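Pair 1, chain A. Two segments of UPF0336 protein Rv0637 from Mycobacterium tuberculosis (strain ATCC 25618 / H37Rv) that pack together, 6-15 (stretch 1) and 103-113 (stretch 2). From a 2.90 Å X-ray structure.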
# COMPACT_ATOMS: atom_id res chain seq x y z
N ASP A 6 0.51 -24.65 24.45
CA ASP A 6 -0.64 -25.33 23.87
C ASP A 6 -1.69 -24.28 23.52
O ASP A 6 -2.22 -23.61 24.42
CB ASP A 6 -1.20 -26.37 24.84
CG ASP A 6 -2.45 -27.04 24.31
OD1 ASP A 6 -2.62 -27.09 23.07
OD2 ASP A 6 -3.26 -27.53 25.13
N ILE A 7 -1.99 -24.14 22.23
CA ILE A 7 -2.85 -23.08 21.74
C ILE A 7 -4.17 -23.61 21.19
O ILE A 7 -4.98 -22.82 20.68
CB ILE A 7 -2.13 -22.23 20.68
CG1 ILE A 7 -1.48 -23.15 19.64
CG2 ILE A 7 -1.10 -21.30 21.31
CD1 ILE A 7 -1.02 -22.44 18.40
N ARG A 8 -4.43 -24.92 21.31
CA ARG A 8 -5.57 -25.54 20.64
C ARG A 8 -6.89 -24.91 21.05
O ARG A 8 -7.18 -24.75 22.24
CB ARG A 8 -5.63 -27.05 20.90
CG ARG A 8 -4.52 -27.85 20.26
CD ARG A 8 -4.31 -29.16 21.00
NE ARG A 8 -2.98 -29.70 20.75
CZ ARG A 8 -2.62 -30.34 19.64
NH1 ARG A 8 -1.38 -30.80 19.51
NH2 ARG A 8 -3.51 -30.52 18.67
N GLY A 9 -7.69 -24.52 20.05
CA GLY A 9 -9.01 -24.00 20.31
C GLY A 9 -9.06 -22.60 20.88
O GLY A 9 -10.09 -22.20 21.43
N MET A 10 -7.96 -21.86 20.81
CA MET A 10 -8.00 -20.46 21.18
C MET A 10 -8.74 -19.64 20.13
O MET A 10 -8.53 -19.81 18.92
CB MET A 10 -6.57 -19.94 21.37
CG MET A 10 -6.07 -20.09 22.80
SD MET A 10 -4.31 -19.77 23.00
CE MET A 10 -4.19 -19.78 24.79
N ILE A 11 -9.61 -18.74 20.59
CA ILE A 11 -10.32 -17.80 19.73
C ILE A 11 -9.74 -16.43 20.03
O ILE A 11 -9.76 -15.99 21.19
CB ILE A 11 -11.84 -17.82 19.95
CG1 ILE A 11 -12.45 -19.16 19.55
CG2 ILE A 11 -12.51 -16.67 19.19
CD1 ILE A 11 -13.89 -19.33 20.01
N TRP A 12 -9.26 -15.74 19.00
CA TRP A 12 -8.60 -14.45 19.15
C TRP A 12 -9.42 -13.42 18.39
O TRP A 12 -9.40 -13.39 17.15
CB TRP A 12 -7.15 -14.53 18.66
CG TRP A 12 -6.33 -13.34 19.02
CD1 TRP A 12 -6.07 -12.24 18.25
CD2 TRP A 12 -5.68 -13.11 20.28
NE1 TRP A 12 -5.28 -11.35 18.95
CE2 TRP A 12 -5.03 -11.86 20.19
CE3 TRP A 12 -5.59 -13.84 21.47
CZ2 TRP A 12 -4.30 -11.33 21.25
CZ3 TRP A 12 -4.86 -13.31 22.51
CH2 TRP A 12 -4.23 -12.06 22.40
N ARG A 13 -10.17 -12.60 19.12
CA ARG A 13 -10.93 -11.52 18.51
C ARG A 13 -10.03 -10.31 18.31
O ARG A 13 -9.36 -9.85 19.24
CB ARG A 13 -12.15 -11.17 19.38
CG ARG A 13 -13.33 -12.12 19.20
CD ARG A 13 -14.32 -12.05 20.35
NE ARG A 13 -14.44 -13.32 21.05
CZ ARG A 13 -14.72 -13.45 22.35
NH1 ARG A 13 -14.81 -14.65 22.90
NH2 ARG A 13 -14.91 -12.37 23.10
N TYR A 14 -10.01 -9.80 17.08
CA TYR A 14 -9.18 -8.64 16.76
C TYR A 14 -9.85 -7.38 17.30
O TYR A 14 -11.00 -7.11 16.95
CB TYR A 14 -8.96 -8.53 15.27
CG TYR A 14 -7.86 -7.56 14.87
CD1 TYR A 14 -6.53 -7.79 15.20
CD2 TYR A 14 -8.15 -6.42 14.10
CE1 TYR A 14 -5.53 -6.91 14.83
CE2 TYR A 14 -7.15 -5.54 13.71
CZ TYR A 14 -5.84 -5.79 14.08
OH TYR A 14 -4.83 -4.92 13.70
N PRO A 15 -9.18 -6.60 18.15
CA PRO A 15 -9.85 -5.50 18.86
C PRO A 15 -10.17 -4.29 17.99
O PRO A 15 -10.70 -3.30 18.51
CB PRO A 15 -8.84 -5.14 19.96
CG PRO A 15 -7.51 -5.51 19.37
CD PRO A 15 -7.75 -6.72 18.51
N LEU A 103 -15.16 -4.57 8.36
CA LEU A 103 -14.99 -5.98 8.67
C LEU A 103 -14.43 -6.16 10.07
O LEU A 103 -13.54 -5.42 10.49
CB LEU A 103 -14.05 -6.65 7.65
CG LEU A 103 -14.47 -6.61 6.19
CD1 LEU A 103 -13.53 -7.46 5.35
CD2 LEU A 103 -15.90 -7.10 6.05
N TRP A 104 -14.94 -7.17 10.77
CA TRP A 104 -14.43 -7.56 12.08
C TRP A 104 -13.81 -8.95 11.95
O TRP A 104 -14.44 -9.87 11.42
CB TRP A 104 -15.52 -7.57 13.15
CG TRP A 104 -16.13 -6.23 13.40
CD1 TRP A 104 -17.22 -5.69 12.78
CD2 TRP A 104 -15.68 -5.25 14.35
NE1 TRP A 104 -17.48 -4.43 13.27
CE2 TRP A 104 -16.55 -4.14 14.24
CE3 TRP A 104 -14.63 -5.20 15.27
CZ2 TRP A 104 -16.40 -2.99 15.02
CZ3 TRP A 104 -14.49 -4.07 16.06
CH2 TRP A 104 -15.37 -2.98 15.92
N ALA A 105 -12.60 -9.09 12.46
CA ALA A 105 -11.81 -10.29 12.28
C ALA A 105 -11.76 -11.08 13.58
O ALA A 105 -11.78 -10.53 14.68
CB ALA A 105 -10.40 -9.95 11.81
N ARG A 106 -11.72 -12.40 13.41
CA ARG A 106 -11.70 -13.34 14.52
C ARG A 106 -10.92 -14.55 14.05
O ARG A 106 -11.32 -15.20 13.08
CB ARG A 106 -13.11 -13.71 14.96
CG ARG A 106 -13.18 -14.60 16.19
CD ARG A 106 -14.56 -15.21 16.35
NE ARG A 106 -14.58 -16.66 16.15
CZ ARG A 106 -15.69 -17.37 15.96
NH1 ARG A 106 -15.62 -18.69 15.79
NH2 ARG A 106 -16.87 -16.76 15.94
N MET A 107 -9.80 -14.83 14.69
CA MET A 107 -8.97 -15.97 14.32
C MET A 107 -9.19 -17.09 15.32
O MET A 107 -9.04 -16.89 16.53
CB MET A 107 -7.50 -15.56 14.29
CG MET A 107 -6.61 -16.48 13.51
SD MET A 107 -4.93 -16.14 14.04
CE MET A 107 -5.01 -16.82 15.70
N ASP A 108 -9.51 -18.29 14.82
CA ASP A 108 -9.52 -19.48 15.65
C ASP A 108 -8.33 -20.37 15.30
O ASP A 108 -7.91 -20.45 14.14
CB ASP A 108 -10.81 -20.30 15.46
CG ASP A 108 -12.08 -19.48 15.67
OD1 ASP A 108 -11.97 -18.32 16.11
OD2 ASP A 108 -13.19 -20.02 15.43
N ILE A 109 -7.85 -21.10 16.29
CA ILE A 109 -6.86 -22.15 16.04
C ILE A 109 -7.62 -23.40 15.61
O ILE A 109 -8.29 -24.06 16.42
CB ILE A 109 -5.98 -22.41 17.26
CG1 ILE A 109 -5.24 -21.13 17.62
CG2 ILE A 109 -5.05 -23.59 16.97
CD1 ILE A 109 -3.94 -20.93 16.88
N HIS A 110 -7.53 -23.72 14.33
CA HIS A 110 -8.31 -24.80 13.75
C HIS A 110 -7.68 -26.15 14.04
O HIS A 110 -8.39 -27.12 14.33
CB HIS A 110 -8.46 -24.58 12.25
CG HIS A 110 -9.53 -25.41 11.61
ND1 HIS A 110 -9.26 -26.58 10.93
CD2 HIS A 110 -10.87 -25.23 11.54
CE1 HIS A 110 -10.39 -27.09 10.47
NE2 HIS A 110 -11.38 -26.29 10.82
N SER A 111 -6.35 -26.24 13.99
CA SER A 111 -5.65 -27.50 14.17
C SER A 111 -4.22 -27.20 14.59
O SER A 111 -3.65 -26.18 14.20
CB SER A 111 -5.60 -28.33 12.87
OG SER A 111 -6.78 -28.22 12.11
N VAL A 112 -3.65 -28.12 15.37
CA VAL A 112 -2.24 -28.08 15.75
C VAL A 112 -1.72 -29.50 15.60
O VAL A 112 -2.31 -30.44 16.15
CB VAL A 112 -2.03 -27.57 17.20
CG1 VAL A 112 -0.54 -27.56 17.54
CG2 VAL A 112 -2.63 -26.20 17.39
N ASP A 113 -0.62 -29.65 14.88
CA ASP A 113 0.04 -30.94 14.73
C ASP A 113 1.54 -30.78 14.92
O ASP A 113 2.04 -29.70 15.26
CB ASP A 113 -0.24 -31.56 13.35
CG ASP A 113 -1.44 -32.49 13.36
OD1 ASP A 113 -2.49 -32.14 13.95
OD2 ASP A 113 -1.33 -33.59 12.78

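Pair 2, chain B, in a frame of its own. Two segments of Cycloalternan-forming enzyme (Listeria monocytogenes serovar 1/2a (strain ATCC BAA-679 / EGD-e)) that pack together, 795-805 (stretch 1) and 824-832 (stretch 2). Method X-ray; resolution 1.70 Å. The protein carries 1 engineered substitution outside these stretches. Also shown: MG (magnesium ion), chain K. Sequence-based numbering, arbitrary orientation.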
# COMPACT_ATOMS: atom_id res chain seq x y z
N PHE B 795 -2.51 -2.13 -19.45
CA PHE B 795 -2.89 -3.33 -20.20
C PHE B 795 -3.85 -4.21 -19.41
O PHE B 795 -3.72 -4.35 -18.19
CB PHE B 795 -1.66 -4.17 -20.53
CG PHE B 795 -0.50 -3.37 -21.06
CD1 PHE B 795 0.36 -2.71 -20.19
CD2 PHE B 795 -0.27 -3.29 -22.45
CE1 PHE B 795 1.43 -1.96 -20.68
CE2 PHE B 795 0.82 -2.57 -22.94
CZ PHE B 795 1.66 -1.90 -22.05
N ALA B 796 -4.80 -4.80 -20.12
CA ALA B 796 -5.72 -5.76 -19.50
C ALA B 796 -5.26 -7.18 -19.75
O ALA B 796 -4.89 -7.54 -20.86
CB ALA B 796 -7.13 -5.58 -20.04
N LYS B 797 -5.35 -7.98 -18.70
CA LYS B 797 -5.03 -9.41 -18.69
C LYS B 797 -6.05 -10.19 -19.51
O LYS B 797 -7.23 -9.81 -19.56
CB LYS B 797 -5.09 -9.86 -17.24
CG LYS B 797 -4.63 -11.26 -16.94
CD LYS B 797 -4.42 -11.39 -15.43
CE LYS B 797 -5.71 -11.47 -14.63
NZ LYS B 797 -5.35 -11.80 -13.21
N ALA B 798 -5.61 -11.28 -20.13
CA ALA B 798 -6.51 -12.17 -20.88
C ALA B 798 -7.66 -12.64 -20.00
O ALA B 798 -7.45 -13.05 -18.86
CB ALA B 798 -5.72 -13.37 -21.42
N GLY B 799 -8.88 -12.56 -20.53
CA GLY B 799 -10.05 -13.03 -19.79
C GLY B 799 -10.69 -11.95 -18.95
O GLY B 799 -11.78 -12.18 -18.40
N ALA B 800 -10.08 -10.77 -18.88
CA ALA B 800 -10.60 -9.65 -18.06
C ALA B 800 -12.03 -9.28 -18.41
O ALA B 800 -12.40 -9.23 -19.58
CB ALA B 800 -9.70 -8.43 -18.17
N ILE B 801 -12.82 -9.03 -17.37
CA ILE B 801 -14.17 -8.47 -17.46
C ILE B 801 -14.13 -7.24 -16.57
O ILE B 801 -13.98 -7.34 -15.36
CB ILE B 801 -15.26 -9.47 -16.98
CG1 ILE B 801 -15.23 -10.75 -17.84
CG2 ILE B 801 -16.64 -8.80 -17.06
CD1 ILE B 801 -15.77 -12.00 -17.16
N ILE B 802 -14.19 -6.06 -17.20
CA ILE B 802 -13.96 -4.78 -16.50
C ILE B 802 -15.22 -3.91 -16.55
O ILE B 802 -15.55 -3.40 -17.61
CB ILE B 802 -12.75 -4.03 -17.10
CG1 ILE B 802 -11.48 -4.90 -17.00
CG2 ILE B 802 -12.55 -2.67 -16.42
CD1 ILE B 802 -10.39 -4.50 -17.99
N PRO B 803 -15.91 -3.73 -15.40
CA PRO B 803 -17.10 -2.85 -15.39
C PRO B 803 -16.70 -1.39 -15.47
O PRO B 803 -15.70 -0.97 -14.86
CB PRO B 803 -17.75 -3.14 -14.05
CG PRO B 803 -16.63 -3.60 -13.17
CD PRO B 803 -15.61 -4.28 -14.07
N MET B 804 -17.47 -0.62 -16.23
CA MET B 804 -17.16 0.77 -16.49
C MET B 804 -18.43 1.62 -16.51
O MET B 804 -19.51 1.12 -16.79
CB MET B 804 -16.41 0.94 -17.81
CG MET B 804 -15.14 0.10 -17.96
SD MET B 804 -14.36 0.39 -19.55
CE MET B 804 -15.59 -0.19 -20.71
N ASN B 805 -18.27 2.89 -16.19
CA ASN B 805 -19.36 3.85 -16.28
C ASN B 805 -18.99 4.83 -17.39
O ASN B 805 -18.09 5.64 -17.22
CB ASN B 805 -19.53 4.58 -14.94
CG ASN B 805 -20.72 5.52 -14.94
OD1 ASN B 805 -21.65 5.34 -15.73
ND2 ASN B 805 -20.71 6.51 -14.06
N ASP B 824 -24.19 6.30 -15.85
CA ASP B 824 -24.59 6.83 -17.14
C ASP B 824 -24.89 5.60 -18.02
O ASP B 824 -26.03 5.10 -18.00
CB ASP B 824 -23.52 7.78 -17.68
CG ASP B 824 -23.95 8.53 -18.94
OD1 ASP B 824 -24.98 8.18 -19.56
OD2 ASP B 824 -23.24 9.48 -19.33
N ASN B 825 -23.87 5.08 -18.70
CA ASN B 825 -23.96 3.79 -19.41
C ASN B 825 -23.10 2.74 -18.73
O ASN B 825 -21.86 2.76 -18.85
CB ASN B 825 -23.54 3.92 -20.88
CG ASN B 825 -24.41 4.89 -21.66
OD1 ASN B 825 -25.63 4.91 -21.50
ND2 ASN B 825 -23.80 5.66 -22.53
N LEU B 826 -23.74 1.83 -17.99
CA LEU B 826 -22.98 0.75 -17.34
C LEU B 826 -22.50 -0.19 -18.44
O LEU B 826 -23.31 -0.67 -19.26
CB LEU B 826 -23.84 0.02 -16.32
CG LEU B 826 -23.27 -1.21 -15.61
CD1 LEU B 826 -22.08 -0.83 -14.74
CD2 LEU B 826 -24.39 -1.80 -14.77
N THR B 827 -21.19 -0.43 -18.45
CA THR B 827 -20.48 -1.06 -19.56
C THR B 827 -19.54 -2.12 -19.02
O THR B 827 -19.00 -1.94 -17.93
CB THR B 827 -19.70 -0.00 -20.38
OG1 THR B 827 -20.62 0.99 -20.87
CG2 THR B 827 -18.97 -0.61 -21.58
N PHE B 828 -19.38 -3.24 -19.73
CA PHE B 828 -18.39 -4.24 -19.34
C PHE B 828 -17.45 -4.47 -20.51
O PHE B 828 -17.89 -4.96 -21.56
CB PHE B 828 -19.04 -5.56 -18.91
CG PHE B 828 -19.89 -5.44 -17.69
CD1 PHE B 828 -21.22 -5.03 -17.79
CD2 PHE B 828 -19.37 -5.71 -16.41
CE1 PHE B 828 -22.02 -4.88 -16.66
CE2 PHE B 828 -20.17 -5.59 -15.28
CZ PHE B 828 -21.49 -5.16 -15.41
N ARG B 829 -16.19 -4.12 -20.31
CA ARG B 829 -15.13 -4.36 -21.28
C ARG B 829 -14.62 -5.79 -21.07
O ARG B 829 -14.28 -6.16 -19.95
CB ARG B 829 -14.01 -3.33 -21.07
CG ARG B 829 -12.80 -3.44 -21.98
CD ARG B 829 -13.08 -3.07 -23.44
NE ARG B 829 -13.32 -1.65 -23.66
CZ ARG B 829 -12.37 -0.72 -23.78
NH1 ARG B 829 -12.73 0.54 -24.05
NH2 ARG B 829 -11.08 -1.05 -23.65
N VAL B 830 -14.57 -6.56 -22.16
CA VAL B 830 -14.30 -8.00 -22.10
C VAL B 830 -13.19 -8.34 -23.08
O VAL B 830 -13.27 -7.98 -24.26
CB VAL B 830 -15.57 -8.82 -22.45
CG1 VAL B 830 -15.27 -10.32 -22.48
CG2 VAL B 830 -16.68 -8.54 -21.42
N TYR B 831 -12.16 -9.03 -22.57
CA TYR B 831 -11.07 -9.57 -23.39
C TYR B 831 -11.19 -11.09 -23.36
O TYR B 831 -10.61 -11.73 -22.47
CB TYR B 831 -9.70 -9.05 -22.88
CG TYR B 831 -9.61 -7.55 -22.99
CD1 TYR B 831 -9.22 -6.95 -24.19
CD2 TYR B 831 -9.97 -6.73 -21.93
CE1 TYR B 831 -9.16 -5.56 -24.32
CE2 TYR B 831 -9.91 -5.34 -22.03
CZ TYR B 831 -9.51 -4.77 -23.24
OH TYR B 831 -9.46 -3.41 -23.37
N PRO B 832 -11.97 -11.67 -24.31
CA PRO B 832 -12.28 -13.10 -24.20
C PRO B 832 -11.03 -13.98 -24.26
O PRO B 832 -10.17 -13.79 -25.12
CB PRO B 832 -13.17 -13.38 -25.42
CG PRO B 832 -13.66 -12.05 -25.89
CD PRO B 832 -12.57 -11.07 -25.52
MG MG K . -27.70 5.34 -16.58
O HOH W 1 -27.78 3.30 -16.02
O HOH W 2 -29.36 4.41 -18.34
O HOH W 3 -29.29 5.76 -14.77

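In both pairs a type II turn leads into a strand that lies antiparallel to a second strand, and 14 central residues superpose with an RMSD of 0.8 Å. The strand directions differ by 165° in pair 1 and 153° in pair 2. The turn runs from A:Ile7 to A:Met10 in pair 1 and from B:Lys797 to B:Ala800 in pair 2, closed in each by a backbone hydrogen bond of 3.1 Å, A:Met10 N to A:Ile7 O and B:Ala800 N to B:Lys797 O. Its third position is glycine in both, A:Gly9 matching B:Gly799, with positive phi; at B:Gly799 a CB would also jam against the preceding carbonyl.

Much of the hydrogen-bond ladder is shared. A:Ile109 N donates to A:Met10 O (3.0 Å), as its match B:Tyr831 N donates to B:Ala800 O (3.0 Å). The matched pairs A:Trp12 with A:Met107 and B:Ile802 with B:Arg829 each exchange two bonds, for example A:Trp12 N to A:Met107 O at 2.7 Å and B:Ile802 N to B:Arg829 O at 2.8 Å. Pair 2 adds B:Thr827 N to B:Met804 O (2.8 Å) and B:Gly799 N to B:Tyr831 O (2.7 Å). A proline, B:Pro803, replaces A:Arg13 at no cost to the ladder, because this position belongs to a non-hydrogen-bonded pair, where an amide hydrogen is not needed across the strands.

Beside the turn, different side chains fill matching positions. A:Ile109, pointing toward the other stretch, is an aliphatic plug, its CD1 3.6 Å from A:Ile7 CD1. B:Tyr831 packs its ring against the small B:Ala796 and B:Ala800 instead; its CE2 lies 3.4 Å from B:Ala796 CB, and its hydroxyl OH accepts a 2.9 Å hydrogen bond from B:Arg829 NH2, so the side chain has both apolar and polar neighbours.

On the face bearing A:Ile11, A:Arg106 and A:Asp108, charge is paired along one strand: A:Arg106 NH1 meets A:Asp108 OD2 at 2.8 Å in a salt bridge, while A:Ile11 CG2 rests 3.7 Å from A:Arg106 NE. The matching B:Ile801, B:Phe828 and B:Val830 are all apolar and buried, and B:Pro803 CB packs 3.7 Å from B:Phe828 CE2.

On the other face, A:Trp12 CB meets A:Met107 CE at 4.3 Å. At the matching positions B:Ile802 CB lies 4.2 Å from B:Arg829 CB; arginine's aliphatic part can pack beside an apolar neighbour while its guanidinium bonds elsewhere. Further along, A:Tyr14 sets its CB 4.0 Å from A:Ala105 CB while the end of its side chain leads away. The matching B:Met804, long and flexible, bends its end nearer the other strand, placing CE 3.5 Å from both B:Thr827 CG2 and B:Arg829 CB.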